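Local coordinates for translocator protein BipD (PDB 3NFT) that is required for invasion of epithelial cells and survival within host cells, and probably regulates secretion of the effectors BipB and BipC, at residues A36-R41 against R86-A91; Q45-A50 against D79-A84; A73-F78 against V154-S159. All coordinates share one frame; numbering follows the deposited sequence. Where two conformers were deposited one is given.

In the fold
All three contacts use helix 76-103, and each is partly buried. Interaction 3 joins its first turn, with the residues leading into it, to helix 121-160; interaction 2 sets the next turns against helix 41-56; and interaction 1 lays the loop between helices 30-35 and 41-56 on a turn farther along. Interaction 2, closest to the centre of the chain, is helix-to-helix packing around alanine. In interactions 1 and 3 one partner is non-helical or just becoming helical, and backbone polar groups take part, through a water in the first and a serine hydroxyl in the third. Interactions 2 and 3 also touch, Ala-49 and Ala-50 meeting Val-77 and Phe-78.

Interaction 1. Residues A36-R41 against R86-A91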
loop_
_atom_site.group_PDB
_atom_site.type_symbol
_atom_site.label_atom_id
_atom_site.label_comp_id
_atom_site.label_asym_id
_atom_site.label_seq_id
_atom_site.Cartn_x
_atom_site.Cartn_y
_atom_site.Cartn_z
ATOM N N ALA A 36 17.918 -16.120 4.510
ATOM C CA ALA A 36 16.915 -16.154 3.454
ATOM C C ALA A 36 17.536 -15.925 2.072
ATOM O O ALA A 36 16.813 -15.854 1.059
ATOM C CB ALA A 36 15.833 -15.126 3.724
ATOM N N GLY A 37 18.855 -15.809 2.009
ATOM C CA GLY A 37 19.580 -15.742 0.751
ATOM C C GLY A 37 19.911 -14.350 0.262
ATOM O O GLY A 37 20.439 -14.185 -0.839
ATOM N N VAL A 38 19.672 -13.343 1.098
ATOM C CA VAL A 38 19.881 -11.939 0.716
ATOM C C VAL A 38 21.000 -11.301 1.566
ATOM O O VAL A 38 20.898 -11.238 2.779
ATOM C CB VAL A 38 18.559 -11.147 0.873
ATOM C CG1 VAL A 38 18.744 -9.661 0.511
ATOM C CG2 VAL A 38 17.461 -11.766 -0.010
ATOM N N ASP A 39 22.065 -10.844 0.909
ATOM C CA ASP A 39 23.180 -10.183 1.570
ATOM C C ASP A 39 23.672 -9.049 0.701
ATOM O O ASP A 39 24.424 -9.266 -0.243
ATOM C CB ASP A 39 24.314 -11.174 1.846
ATOM C CG ASP A 39 25.437 -10.567 2.679
ATOM O OD1 ASP A 39 26.341 -11.331 3.077
ATOM O OD2 ASP A 39 25.461 -9.340 2.920
ATOM N N ARG A 40 23.237 -7.833 1.029
ATOM C CA ARG A 40 23.585 -6.674 0.233
ATOM C C ARG A 40 25.061 -6.364 0.196
ATOM O O ARG A 40 25.531 -5.657 -0.683
ATOM C CB ARG A 40 22.826 -5.435 0.713
ATOM C CG ARG A 40 23.086 -5.061 2.183
ATOM C CD ARG A 40 22.332 -3.823 2.624
ATOM N NE ARG A 40 23.051 -2.643 2.213
ATOM C CZ ARG A 40 23.159 -1.502 2.893
ATOM N NH1 ARG A 40 22.561 -1.317 4.084
ATOM N NH2 ARG A 40 23.919 -0.547 2.399
ATOM N N ARG A 41 25.803 -6.832 1.205
ATOM C CA ARG A 41 27.228 -6.578 1.250
ATOM C C ARG A 41 27.964 -7.173 0.034
ATOM O O ARG A 41 28.999 -6.666 -0.379
ATOM C CB ARG A 41 27.835 -7.132 2.565
ATOM C CG ARG A 41 27.231 -6.533 3.859
ATOM C CD ARG A 41 27.682 -7.250 5.157
ATOM N NE ARG A 41 27.474 -8.674 5.002
ATOM C CZ ARG A 41 27.979 -9.593 5.809
ATOM N NH1 ARG A 41 28.694 -9.224 6.863
ATOM N NH2 ARG A 41 27.774 -10.874 5.554
ATOM N N ARG A 86 22.946 -8.598 -10.380
ATOM C CA ARG A 86 21.885 -9.452 -10.927
ATOM C C ARG A 86 21.429 -10.501 -9.920
ATOM O O ARG A 86 20.236 -10.673 -9.687
ATOM C CB ARG A 86 22.364 -10.158 -12.204
ATOM C CG ARG A 86 22.452 -9.263 -13.408
ATOM C CD ARG A 86 22.489 -10.080 -14.734
ATOM N NE ARG A 86 23.651 -9.732 -15.567
ATOM C CZ ARG A 86 24.834 -10.353 -15.539
ATOM N NH1 ARG A 86 25.044 -11.381 -14.721
ATOM N NH2 ARG A 86 25.816 -9.955 -16.351
ATOM N N GLY A 87 22.381 -11.164 -9.277
ATOM C CA GLY A 87 22.057 -12.214 -8.347
ATOM C C GLY A 87 21.320 -11.698 -7.138
ATOM O O GLY A 87 20.399 -12.332 -6.628
ATOM N N HIS A 88 21.740 -10.528 -6.659
ATOM C CA HIS A 88 21.104 -9.913 -5.499
ATOM C C HIS A 88 19.647 -9.558 -5.805
ATOM O O HIS A 88 18.764 -9.763 -4.986
ATOM C CB HIS A 88 21.847 -8.655 -5.081
ATOM C CG HIS A 88 21.435 -8.150 -3.740
ATOM N ND1 HIS A 88 20.897 -6.897 -3.524
ATOM C CD2 HIS A 88 21.458 -8.766 -2.537
ATOM C CE1 HIS A 88 20.623 -6.766 -2.232
ATOM N NE2 HIS A 88 20.962 -7.885 -1.617
ATOM N N ALA A 89 19.395 -9.020 -6.997
ATOM C CA ALA A 89 18.040 -8.652 -7.377
ATOM C C ALA A 89 17.141 -9.903 -7.435
ATOM O O ALA A 89 15.965 -9.875 -7.015
ATOM C CB ALA A 89 18.080 -7.935 -8.733
ATOM N N ARG A 90 17.699 -11.003 -7.933
ATOM C CA ARG A 90 16.940 -12.272 -7.986
ATOM C C ARG A 90 16.600 -12.750 -6.568
ATOM O O ARG A 90 15.455 -13.120 -6.265
ATOM C CB ARG A 90 17.711 -13.347 -8.750
ATOM C CG ARG A 90 17.808 -13.061 -10.230
ATOM C CD ARG A 90 18.232 -14.326 -11.022
ATOM N NE ARG A 90 19.002 -14.019 -12.234
ATOM C CZ ARG A 90 18.547 -13.342 -13.292
ATOM N NH1 ARG A 90 17.309 -12.852 -13.330
ATOM N NH2 ARG A 90 19.351 -13.141 -14.331
ATOM N N ALA A 91 17.583 -12.671 -5.681
ATOM C CA ALA A 91 17.380 -13.105 -4.303
ATOM C C ALA A 91 16.350 -12.230 -3.594
ATOM O O ALA A 91 15.494 -12.711 -2.842
ATOM C CB ALA A 91 18.706 -13.121 -3.555
HETATM O O HOH W 1 15.947 -15.092 -1.442
#
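Val-38 and Ala-91 form the apolar part of this contact, with CG2 of Val-38 lying 4.0 Å from CB of Ala-91. The same methyl of the valine also rests against the helix backbone, 3.6 Å from Ala-91 O. With CG1 anti to the backbone N (chi1 179°), the two branches divide the work: CG2 goes to Ala-91, while CG1 meets the imidazole of His-88, whose side chain crosses that of Val-38 at about a right angle. The ring also meets the backbone of Asp-39 and the CA of Arg-40 obliquely. The small alanine lets the loop come close, and Gly-37 O sits 3.4 Å from Ala-91 CB.

The polar link is indirect. Water 1 donates to Ala-36 O and to Ala-91 O, each at 2.8 Å from the water oxygen, so one molecule ties two acceptors that could not bond each other. Ala-36 O also accepts from Arg-98, farther along the helix.

Bonds within the loop set its course. Gly-37 ends the preceding helix in a Schellman motif, with a positive phi that suits glycine. Asp-39 then caps the next helix: in the conformer described, its OD2 accepts from Arg-41 N at 3.1 Å and from Arg-41 NE at 3.0 Å, while Arg-41 NH2 reaches OD1 at 2.9 Å. The guanidinium thus grips the carboxylate side-on. Arg-40 turns its charge to Glu-44.

Since Asp-39, Arg-40 and Arg-41 find charged partners on their own side, the direct contact around Val-38 and Ala-91 is left to van der Waals packing, supplemented by a water that bridges two carbonyls.

Interaction 2. Residues Q45-A50 against D79-A84; sequences QKLGAA and DDARVA
Ala-81 meets Lys-46 at the point where the two backbones run closest, their CA atoms 4.7 Å apart. The methyl of Ala-81 lies 3.7 Å from Lys-46 O, and in return CB of Lys-46 sits 3.7 Å from Ala-81 CA. Such an approach of main chains needs a small residue, and alanine provides it. Leu-47 adds its CD2 to the same methyl at 3.9 Å, and Ala-50 CB, one turn on, touches it more loosely. Lys-46 serves here chiefly as a hydrocarbon: its CG packs against Ala-84 CB at 4.0 Å, and a bend at chi2 (-66°) brings CD near the CB of Asp-80.

Helices 41-56 and 76-103 pack here as an antiparallel hairpin, the segment axes 8.1 Å apart with N-to-C directions at 157°. Helical hairpins of this kind are known from needle-tip relatives; in this protein the N-terminal domain is regarded as an intramolecular chaperone that prevents premature oligomerisation through the coiled coil.

Farther out, at the edge of the interface, the charges are joined through solvent. Lys-46 NZ stands 5.0 Å from Asp-80 OD2, too far for direct pairing, and water 2 spans the gap, accepting from the ammonium and donating to the carboxylate. Long, flexible lysine suits this border, since its aliphatic part can stay in the packing while its tip reaches water. On another side, Leu-47 extends to Thr-148 of helix 121-160 and to Val-269 and Tyr-272 of helix 244-295. Arg-82, whose side chain sets off away from helix 41-56, is held by a salt bridge to Glu-145 and a hydrogen bond to Gln-152.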
loop_
_atom_site.group_PDB
_atom_site.type_symbol
_atom_site.label_atom_id
_atom_site.label_comp_id
_atom_site.label_asym_id
_atom_site.label_seq_id
_atom_site.Cartn_x
_atom_site.Cartn_y
_atom_site.Cartn_z
ATOM N N GLN A 45 30.157 -4.750 -2.138
ATOM C CA GLN A 45 31.607 -4.912 -2.125
ATOM C C GLN A 45 32.188 -5.168 -3.517
ATOM O O GLN A 45 33.246 -4.665 -3.849
ATOM C CB GLN A 45 32.096 -5.976 -1.142
ATOM C CG GLN A 45 33.474 -6.606 -1.419
ATOM C CD GLN A 45 33.758 -7.901 -0.777
ATOM O OE1 GLN A 45 33.253 -8.944 -1.206
ATOM N NE2 GLN A 45 34.647 -7.873 0.213
ATOM N N LYS A 46 31.465 -5.914 -4.360
ATOM C CA LYS A 46 31.970 -6.155 -5.703
ATOM C C LYS A 46 31.973 -4.824 -6.506
ATOM O O LYS A 46 32.913 -4.555 -7.262
ATOM C CB LYS A 46 31.138 -7.206 -6.418
ATOM C CG LYS A 46 31.163 -8.588 -5.768
ATOM C CD LYS A 46 32.463 -9.258 -5.810
ATOM C CE LYS A 46 32.337 -10.689 -5.240
ATOM N NZ LYS A 46 33.678 -11.284 -5.247
ATOM N N LEU A 47 30.959 -4.003 -6.296
ATOM C CA LEU A 47 30.963 -2.659 -6.897
ATOM C C LEU A 47 32.110 -1.796 -6.388
ATOM O O LEU A 47 32.797 -1.128 -7.154
ATOM C CB LEU A 47 29.629 -1.959 -6.691
ATOM C CG LEU A 47 28.475 -2.541 -7.504
ATOM C CD1 LEU A 47 27.119 -2.144 -6.911
ATOM C CD2 LEU A 47 28.621 -2.067 -8.960
ATOM N N GLY A 48 32.367 -1.871 -5.081
ATOM C CA GLY A 48 33.512 -1.173 -4.505
ATOM C C GLY A 48 34.827 -1.609 -5.126
ATOM O O GLY A 48 35.697 -0.803 -5.428
ATOM N N ALA A 49 34.982 -2.910 -5.327
ATOM C CA ALA A 49 36.195 -3.452 -5.992
ATOM C C ALA A 49 36.342 -2.925 -7.417
ATOM O O ALA A 49 37.442 -2.628 -7.863
ATOM C CB ALA A 49 36.202 -4.977 -5.984
ATOM N N ALA A 50 35.208 -2.804 -8.115
ATOM C CA ALA A 50 35.244 -2.272 -9.482
ATOM C C ALA A 50 35.646 -0.817 -9.482
ATOM O O ALA A 50 36.459 -0.370 -10.294
ATOM C CB ALA A 50 33.884 -2.465 -10.123
ATOM N N ASP A 79 32.777 -7.395 -14.338
ATOM C CA ASP A 79 31.891 -8.527 -14.569
ATOM C C ASP A 79 31.385 -9.116 -13.262
ATOM O O ASP A 79 30.201 -9.368 -13.112
ATOM C CB ASP A 79 32.575 -9.623 -15.382
ATOM C CG ASP A 79 33.040 -9.139 -16.745
ATOM O OD1 ASP A 79 32.201 -8.564 -17.505
ATOM O OD2 ASP A 79 34.247 -9.330 -17.051
ATOM N N ASP A 80 32.277 -9.273 -12.295
ATOM C CA ASP A 80 31.913 -9.854 -11.013
ATOM C C ASP A 80 30.838 -8.963 -10.369
ATOM O O ASP A 80 29.901 -9.458 -9.755
ATOM C CB ASP A 80 33.119 -9.885 -10.058
ATOM C CG ASP A 80 34.200 -10.916 -10.422
ATOM O OD1 ASP A 80 33.930 -11.869 -11.158
ATOM O OD2 ASP A 80 35.341 -10.776 -9.894
ATOM N N ALA A 81 30.997 -7.638 -10.472
ATOM C CA ALA A 81 30.005 -6.721 -9.884
ATOM C C ALA A 81 28.646 -6.851 -10.587
ATOM O O ALA A 81 27.611 -6.891 -9.952
ATOM C CB ALA A 81 30.477 -5.306 -9.918
ATOM N N ARG A 82 28.660 -6.885 -11.919
ATOM C CA ARG A 82 27.418 -7.021 -12.668
ATOM C C ARG A 82 26.703 -8.326 -12.299
ATOM O O ARG A 82 25.478 -8.342 -12.107
ATOM C CB ARG A 82 27.718 -6.967 -14.157
ATOM C CG ARG A 82 28.166 -5.576 -14.570
ATOM C CD ARG A 82 28.746 -5.566 -15.987
ATOM N NE ARG A 82 27.775 -6.122 -16.917
ATOM C CZ ARG A 82 28.050 -6.640 -18.101
ATOM N NH1 ARG A 82 29.295 -6.671 -18.563
ATOM N NH2 ARG A 82 27.047 -7.093 -18.843
ATOM N N VAL A 83 27.452 -9.413 -12.201
ATOM C CA VAL A 83 26.884 -10.708 -11.812
ATOM C C VAL A 83 26.256 -10.669 -10.407
ATOM O O VAL A 83 25.133 -11.173 -10.174
ATOM C CB VAL A 83 27.946 -11.814 -11.882
ATOM C CG1 VAL A 83 27.440 -13.082 -11.204
ATOM C CG2 VAL A 83 28.317 -12.071 -13.348
ATOM N N ALA A 84 26.946 -10.010 -9.486
ATOM C CA ALA A 84 26.479 -9.932 -8.115
ATOM C C ALA A 84 25.224 -9.060 -8.008
ATOM O O ALA A 84 24.324 -9.369 -7.243
ATOM C CB ALA A 84 27.576 -9.422 -7.203
HETATM O O HOH W 2 35.097 -11.030 -7.394
#

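Interaction 3. Residues A73-F78 against V154-S159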
loop_
_atom_site.group_PDB
_atom_site.type_symbol
_atom_site.label_atom_id
_atom_site.label_comp_id
_atom_site.label_asym_id
_atom_site.label_seq_id
_atom_site.Cartn_x
_atom_site.Cartn_y
_atom_site.Cartn_z
ATOM N N ALA A 73 43.323 -2.009 -16.556
ATOM C CA ALA A 73 42.289 -2.538 -15.711
ATOM C C ALA A 73 42.027 -4.017 -15.963
ATOM O O ALA A 73 41.876 -4.442 -17.108
ATOM C CB ALA A 73 40.962 -1.724 -15.940
ATOM N N ASN A 74 41.865 -4.790 -14.890
ATOM C CA ASN A 74 41.343 -6.151 -14.927
ATOM C C ASN A 74 39.839 -6.012 -15.025
ATOM O O ASN A 74 39.143 -5.741 -14.050
ATOM C CB ASN A 74 41.767 -6.940 -13.663
ATOM C CG ASN A 74 41.174 -8.315 -13.594
ATOM O OD1 ASN A 74 40.415 -8.720 -14.478
ATOM N ND2 ASN A 74 41.513 -9.074 -12.510
ATOM N N LEU A 75 39.323 -6.152 -16.239
ATOM C CA LEU A 75 37.902 -5.856 -16.452
ATOM C C LEU A 75 36.967 -6.893 -15.811
ATOM O O LEU A 75 35.768 -6.647 -15.656
ATOM C CB LEU A 75 37.599 -5.723 -17.951
ATOM C CG LEU A 75 38.394 -4.677 -18.697
ATOM C CD1 LEU A 75 38.138 -4.818 -20.221
ATOM C CD2 LEU A 75 38.026 -3.271 -18.203
ATOM N N THR A 76 37.502 -8.063 -15.475
ATOM C CA THR A 76 36.668 -9.085 -14.859
ATOM C C THR A 76 36.096 -8.632 -13.507
ATOM O O THR A 76 35.088 -9.189 -13.061
ATOM C CB THR A 76 37.400 -10.417 -14.655
ATOM O OG1 THR A 76 38.354 -10.326 -13.575
ATOM C CG2 THR A 76 38.111 -10.847 -15.970
ATOM N N VAL A 77 36.754 -7.689 -12.832
ATOM C CA VAL A 77 36.199 -7.167 -11.597
ATOM C C VAL A 77 34.835 -6.516 -11.832
ATOM O O VAL A 77 33.919 -6.564 -11.013
ATOM C CB VAL A 77 37.210 -6.166 -10.968
ATOM C CG1 VAL A 77 36.727 -5.646 -9.625
ATOM C CG2 VAL A 77 38.621 -6.820 -10.853
ATOM N N PHE A 78 34.699 -5.866 -12.971
ATOM C CA PHE A 78 33.439 -5.278 -13.322
ATOM C C PHE A 78 32.379 -6.321 -13.646
ATOM O O PHE A 78 31.212 -6.147 -13.300
ATOM C CB PHE A 78 33.615 -4.331 -14.531
ATOM C CG PHE A 78 34.569 -3.185 -14.307
ATOM C CD1 PHE A 78 35.959 -3.394 -14.380
ATOM C CD2 PHE A 78 34.127 -1.900 -13.952
ATOM C CE1 PHE A 78 36.860 -2.391 -14.143
ATOM C CE2 PHE A 78 35.041 -0.877 -13.738
ATOM C CZ PHE A 78 36.412 -1.116 -13.828
ATOM N N VAL A 154 34.592 2.189 -20.172
ATOM C CA VAL A 154 35.534 3.300 -20.000
ATOM C C VAL A 154 36.875 2.757 -19.489
ATOM O O VAL A 154 37.921 3.086 -19.992
ATOM C CB VAL A 154 34.964 4.396 -19.096
ATOM C CG1 VAL A 154 35.997 5.487 -18.828
ATOM C CG2 VAL A 154 33.679 5.015 -19.689
ATOM N N ALA A 155 36.825 1.842 -18.529
ATOM C CA ALA A 155 38.062 1.177 -18.101
ATOM C C ALA A 155 38.772 0.446 -19.220
ATOM O O ALA A 155 39.997 0.467 -19.313
ATOM C CB ALA A 155 37.775 0.251 -16.914
ATOM N N ASP A 156 37.988 -0.185 -20.098
ATOM C CA ASP A 156 38.500 -0.945 -21.220
ATOM C C ASP A 156 39.214 0.019 -22.184
ATOM O O ASP A 156 40.360 -0.187 -22.557
ATOM C CB ASP A 156 37.319 -1.639 -21.908
ATOM C CG ASP A 156 37.723 -2.693 -22.921
ATOM O OD1 ASP A 156 38.912 -2.928 -23.197
ATOM O OD2 ASP A 156 36.772 -3.311 -23.474
ATOM N N VAL A 157 38.535 1.113 -22.588
ATOM C CA VAL A 157 39.165 2.054 -23.501
ATOM C C VAL A 157 40.397 2.738 -22.898
ATOM O O VAL A 157 41.386 2.962 -23.606
ATOM C CB VAL A 157 38.166 3.039 -24.113
ATOM C CG1 VAL A 157 37.856 4.174 -23.169
ATOM C CG2 VAL A 157 38.717 3.565 -25.448
ATOM N N MET A 158 40.369 3.029 -21.595
ATOM C CA MET A 158 41.501 3.678 -20.954
ATOM C C MET A 158 42.677 2.727 -20.804
ATOM O O MET A 158 43.801 3.173 -20.544
ATOM C CB MET A 158 41.113 4.309 -19.610
ATOM C CG MET A 158 40.076 5.393 -19.754
ATOM S SD MET A 158 39.760 6.232 -18.178
ATOM C CE MET A 158 39.248 4.886 -17.113
ATOM N N SER A 159 42.406 1.424 -20.927
ATOM C CA SER A 159 43.462 0.417 -20.937
ATOM C C SER A 159 44.014 0.278 -22.373
ATOM O O SER A 159 45.214 0.364 -22.593
ATOM C CB SER A 159 42.919 -0.908 -20.442
ATOM O OG SER A 159 42.450 -0.809 -19.113
#
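Ala-155 receives three side chains on its methyl, and this belongs to the tightly packed part of the contact. Phe-78 brings the tip of its ring, with CZ 3.6 Å from Ala-155 CB; Leu-75 CD2 follows at 3.8 Å and Ala-73 CB at 3.9 Å from the same atom. Alanine suits the place because its single methyl fits among three neighbours. Phe-78 also meets the ring of Phe-151, the planes inclined at about 70°, and Ala-50 of helix 41-56 lies against it as well. The other branch of Leu-75 is just as closely packed: CD1 lies across the carboxylate of Asp-156, 3.5 Å from its CG, the two side chains crossing at about a right angle. The charge of Asp-156 itself is paired with Lys-160.

Beside this cluster a polar bond fixes the incoming segment. Ala-73 N donates to Ser-159 OG at 3.0 Å, nearly straight at 173°. The hydroxyl in turn donates a hydrogen bond to Ala-155 O, 2.8 Å from OG, in the helix's own preceding turn. OG, anti to the carbonyl carbon (chi1 -61°), thus accepts from segment 73-78 and donates back into its own helix.

The looser side is the exposed one, where Asn-74 and Thr-76 take no part in the contact with 154-159. Instead Asn-74 OD1 accepts from both Thr-76 N and Thr-76 OG1, the latter 2.8 Å away, with the two donors on one face of the amide plane.

Asparagine with its side-chain oxygen bonded to the backbone N two residues on is a classic helix N-terminal cap; here it caps the turn that leads into helix 76-103, whose beginning packs on the part of helix 121-160 that lies in the predicted coiled coil.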